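Local coordinates for protein mycobacterial cidal antitoxin MbcA (Mycobacterium tuberculosis, PDB 6FKG) that neutralises its cognate toxin MbcT, within a type II toxin-antitoxin system, by blocking access to the toxin's active site, at residues V26-V30 with R54-L58; R18-T22 with A74-F79. All coordinates share one frame. Numbering follows the deposited sequence.

In the fold
Both contacts belong to the all-helical fold of this small antitoxin, with centres about 12 Å apart. Along the chain the order is 18-22, 26-30, 54-58 and 74-79, so contact 1 lies within the span that contact 2 brings together. Helix 7-19 is followed directly by helix 23-30, and helix 52-65 by helix 71-78; contact 1 joins the inner two of these four and contact 2 the outer two. The contacts share one apolar core: L21 of contact 2 packs on V26 and L58 of contact 1, and L58 also meets M78. Helix 71-78 lies within the toxin-binding family region, and I56 and W77, beside the two interfaces, pack on MbcT.

Contact 1 of 2, residues V26-V30 with R54-L58; sequences VGDIV and RLIEL
This is a buried, apolar helix-helix contact in the core of the all-helical fold, where segment 26-30 of helix 23-30 packs on the early part of helix 52-65. The two segment axes approach to 9.7 Å and their N-to-C directions differ by 119°, so the helices cross steeply and their backbones come nearest at one end, with V30 CA 5.2 Å from R54 CA. I29 and V30, both chi1 m, direct their CB atoms at the other helix; L58 (t, p) answers I29, its CD1 4.0 Å from I29 CD1. V26 (t) stands sideways, its CG1 3.6 Å from L55 CD2 and 3.9 Å from L58 CD2. V37 of helix 34-41 and I16 of helix 7-19 extend this core. R54 lends its aliphatic base to V30, then turns its guanidinium away to form a salt bridge within its own helix, NH1 to E57 OE1 at 3.0 Å. At the close end, V30 CG1 sits 3.6 Å from the backbone L55 N and 3.8 Å from L55 CD2.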
# COMPACT_ATOMS: atom_id res chain seq x y z
N VAL C 26 28.14 -9.70 11.69
CA VAL C 26 27.18 -8.89 12.42
C VAL C 26 26.81 -7.66 11.61
O VAL C 26 25.64 -7.33 11.48
CB VAL C 26 27.69 -8.45 13.79
CG1 VAL C 26 26.62 -7.62 14.50
CG2 VAL C 26 28.04 -9.68 14.64
N GLY C 27 27.82 -6.98 11.07
CA GLY C 27 27.59 -5.82 10.23
C GLY C 27 26.61 -6.08 9.10
O GLY C 27 25.74 -5.26 8.82
N ASP C 28 26.73 -7.23 8.44
CA ASP C 28 25.82 -7.59 7.37
C ASP C 28 24.39 -7.80 7.87
O ASP C 28 23.45 -7.53 7.14
CB ASP C 28 26.31 -8.84 6.64
CG ASP C 28 27.56 -8.56 5.80
OD1 ASP C 28 27.78 -7.39 5.43
OD2 ASP C 28 28.32 -9.51 5.53
N ILE C 29 24.24 -8.27 9.10
CA ILE C 29 22.91 -8.52 9.65
C ILE C 29 22.25 -7.22 10.12
O ILE C 29 21.04 -7.05 10.01
CB ILE C 29 22.97 -9.54 10.82
CG1 ILE C 29 23.38 -10.93 10.31
CG2 ILE C 29 21.62 -9.61 11.57
CD1 ILE C 29 23.85 -11.87 11.41
N VAL C 30 23.05 -6.28 10.64
CA VAL C 30 22.48 -5.08 11.26
C VAL C 30 22.70 -3.83 10.44
O VAL C 30 22.47 -2.72 10.92
CB VAL C 30 23.06 -4.85 12.68
CG1 VAL C 30 22.89 -6.11 13.52
CG2 VAL C 30 24.53 -4.44 12.62
N ARG C 54 18.06 -4.23 15.19
CA ARG C 54 18.54 -5.50 14.64
C ARG C 54 19.62 -6.14 15.51
O ARG C 54 19.67 -7.36 15.63
CB ARG C 54 19.06 -5.32 13.21
CG ARG C 54 17.99 -5.04 12.18
CD ARG C 54 17.13 -6.27 11.89
NE ARG C 54 16.17 -5.92 10.86
CZ ARG C 54 14.95 -5.44 11.10
NH1 ARG C 54 14.53 -5.28 12.35
NH2 ARG C 54 14.16 -5.12 10.09
N LEU C 55 20.50 -5.33 16.09
CA LEU C 55 21.52 -5.85 17.00
C LEU C 55 20.88 -6.55 18.19
O LEU C 55 21.31 -7.63 18.61
CB LEU C 55 22.44 -4.73 17.51
CG LEU C 55 23.78 -4.44 16.85
CD1 LEU C 55 24.45 -3.32 17.61
CD2 LEU C 55 24.67 -5.68 16.82
N ILE C 56 19.82 -5.95 18.73
CA ILE C 56 19.15 -6.55 19.87
C ILE C 56 18.45 -7.83 19.45
O ILE C 56 18.50 -8.84 20.17
CB ILE C 56 18.14 -5.57 20.49
CG1 ILE C 56 18.90 -4.38 21.08
CG2 ILE C 56 17.30 -6.27 21.54
CD1 ILE C 56 18.02 -3.18 21.36
N GLU C 57 17.82 -7.81 18.28
CA GLU C 57 17.13 -9.00 17.80
C GLU C 57 18.13 -10.15 17.57
O GLU C 57 17.86 -11.30 17.88
CB GLU C 57 16.36 -8.68 16.53
CG GLU C 57 15.16 -7.76 16.84
CD GLU C 57 14.60 -7.08 15.61
OE1 GLU C 57 15.14 -7.27 14.51
OE2 GLU C 57 13.60 -6.34 15.74
N LEU C 58 19.30 -9.80 17.05
CA LEU C 58 20.35 -10.80 16.85
C LEU C 58 20.83 -11.38 18.19
O LEU C 58 21.06 -12.59 18.30
CB LEU C 58 21.52 -10.18 16.10
CG LEU C 58 22.73 -11.08 15.87
CD1 LEU C 58 22.34 -12.36 15.10
CD2 LEU C 58 23.83 -10.30 15.13

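Contact 2 of 2, residues R18-T22 with A74-F79; sequences RLGLT and ANVWMF
In this all-helical fold, helix 71-78, part of the toxin-binding family region, meets the C-terminal end of helix 7-19 and the turn after it, combining apolar packing with an asparagine bound to a helix terminus. The closest CA pair is L19-N75, at 5.9 Å. Along 74-79, A74 comes first, its CB 3.6 Å from L19 CD1. N75 (chi1 t, chi2 -71°) extends its amide to the end of the other helix, where ND2 donates to L19 O at 3.1 Å and a nearly straight 168°. A water 2.6 Å from G20 O also accepts from N75 ND2 at 2.9 Å. Here the chain leaves helical geometry at G20, whose phi of 79° turns it into the extended L21 and on to T22, the N-cap of the next helix. One helical turn after A74, M78 (m, m, m) directs its CA-to-CB bond toward segment 18-22, sets CG 4.0 Å from L19 CD2 and also touches L65 of helix 52-65. F79 completes the packing with its ring edge, CE2 lying 3.8 Å from L21 CD2.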
# COMPACT_ATOMS: atom_id res chain seq x y z
N ARG C 18 29.63 -15.16 22.30
CA ARG C 18 29.37 -16.55 22.66
C ARG C 18 29.03 -17.38 21.42
O ARG C 18 29.31 -18.57 21.36
CB ARG C 18 28.24 -16.64 23.70
CG ARG C 18 28.69 -16.28 25.11
CD ARG C 18 27.64 -16.59 26.16
NE ARG C 18 26.45 -15.75 26.02
CZ ARG C 18 26.32 -14.54 26.57
NH1 ARG C 18 27.31 -14.03 27.29
NH2 ARG C 18 25.20 -13.85 26.40
N LEU C 19 28.45 -16.72 20.42
CA LEU C 19 28.10 -17.40 19.17
C LEU C 19 29.27 -17.40 18.19
O LEU C 19 29.27 -18.13 17.21
CB LEU C 19 26.88 -16.73 18.55
CG LEU C 19 26.27 -17.24 17.24
CD1 LEU C 19 25.90 -18.69 17.35
CD2 LEU C 19 25.04 -16.39 16.90
N GLY C 20 30.26 -16.55 18.45
CA GLY C 20 31.47 -16.53 17.63
C GLY C 20 31.34 -15.79 16.31
O GLY C 20 32.13 -16.02 15.38
N LEU C 21 30.35 -14.91 16.20
CA LEU C 21 30.19 -14.13 14.99
C LEU C 21 31.34 -13.15 14.80
O LEU C 21 31.90 -12.63 15.77
CB LEU C 21 28.87 -13.36 15.01
CG LEU C 21 27.62 -14.23 15.15
CD1 LEU C 21 26.37 -13.38 14.96
CD2 LEU C 21 27.63 -15.41 14.18
N THR C 22 31.70 -12.91 13.55
CA THR C 22 32.66 -11.86 13.24
C THR C 22 31.91 -10.55 13.13
O THR C 22 30.71 -10.55 12.89
CB THR C 22 33.39 -12.12 11.93
OG1 THR C 22 32.46 -11.97 10.84
CG2 THR C 22 33.97 -13.54 11.91
N ALA C 74 26.01 -23.91 16.28
CA ALA C 74 25.11 -22.77 16.33
C ALA C 74 25.56 -21.75 15.29
O ALA C 74 24.77 -21.21 14.53
CB ALA C 74 25.09 -22.16 17.72
N ASN C 75 26.87 -21.53 15.25
CA ASN C 75 27.44 -20.60 14.30
C ASN C 75 27.14 -21.00 12.85
O ASN C 75 26.64 -20.20 12.07
CB ASN C 75 28.94 -20.49 14.55
CG ASN C 75 29.60 -19.48 13.65
OD1 ASN C 75 29.73 -19.70 12.45
ND2 ASN C 75 30.05 -18.38 14.24
N VAL C 76 27.47 -22.24 12.49
CA VAL C 76 27.16 -22.76 11.16
C VAL C 76 25.67 -22.65 10.83
O VAL C 76 25.27 -22.30 9.71
CB VAL C 76 27.58 -24.25 11.05
CG1 VAL C 76 27.13 -24.84 9.72
CG2 VAL C 76 29.11 -24.39 11.24
N TRP C 77 24.84 -22.98 11.80
CA TRP C 77 23.37 -22.96 11.63
C TRP C 77 22.85 -21.59 11.19
O TRP C 77 21.93 -21.50 10.37
CB TRP C 77 22.71 -23.37 12.94
CG TRP C 77 21.23 -23.52 12.92
CD1 TRP C 77 20.52 -24.65 12.60
CD2 TRP C 77 20.26 -22.53 13.30
NE1 TRP C 77 19.17 -24.41 12.75
CE2 TRP C 77 18.98 -23.12 13.17
CE3 TRP C 77 20.35 -21.19 13.71
CZ2 TRP C 77 17.80 -22.42 13.45
CZ3 TRP C 77 19.17 -20.50 14.00
CH2 TRP C 77 17.92 -21.12 13.87
N MET C 78 23.44 -20.52 11.73
CA MET C 78 23.01 -19.17 11.38
C MET C 78 23.17 -18.91 9.89
O MET C 78 22.38 -18.15 9.32
CB MET C 78 23.80 -18.12 12.17
CG MET C 78 23.50 -18.08 13.65
SD MET C 78 21.85 -17.46 13.99
CE MET C 78 21.97 -15.79 13.38
N PHE C 79 24.15 -19.56 9.25
CA PHE C 79 24.45 -19.25 7.85
C PHE C 79 24.13 -20.40 6.90
O PHE C 79 24.52 -20.38 5.73
CB PHE C 79 25.92 -18.83 7.72
CG PHE C 79 26.27 -17.71 8.66
CD1 PHE C 79 25.83 -16.42 8.39
CD2 PHE C 79 26.98 -17.95 9.83
CE1 PHE C 79 26.11 -15.39 9.26
CE2 PHE C 79 27.27 -16.92 10.70
CZ PHE C 79 26.83 -15.64 10.42
O HOH W 1 31.85 -16.59 12.85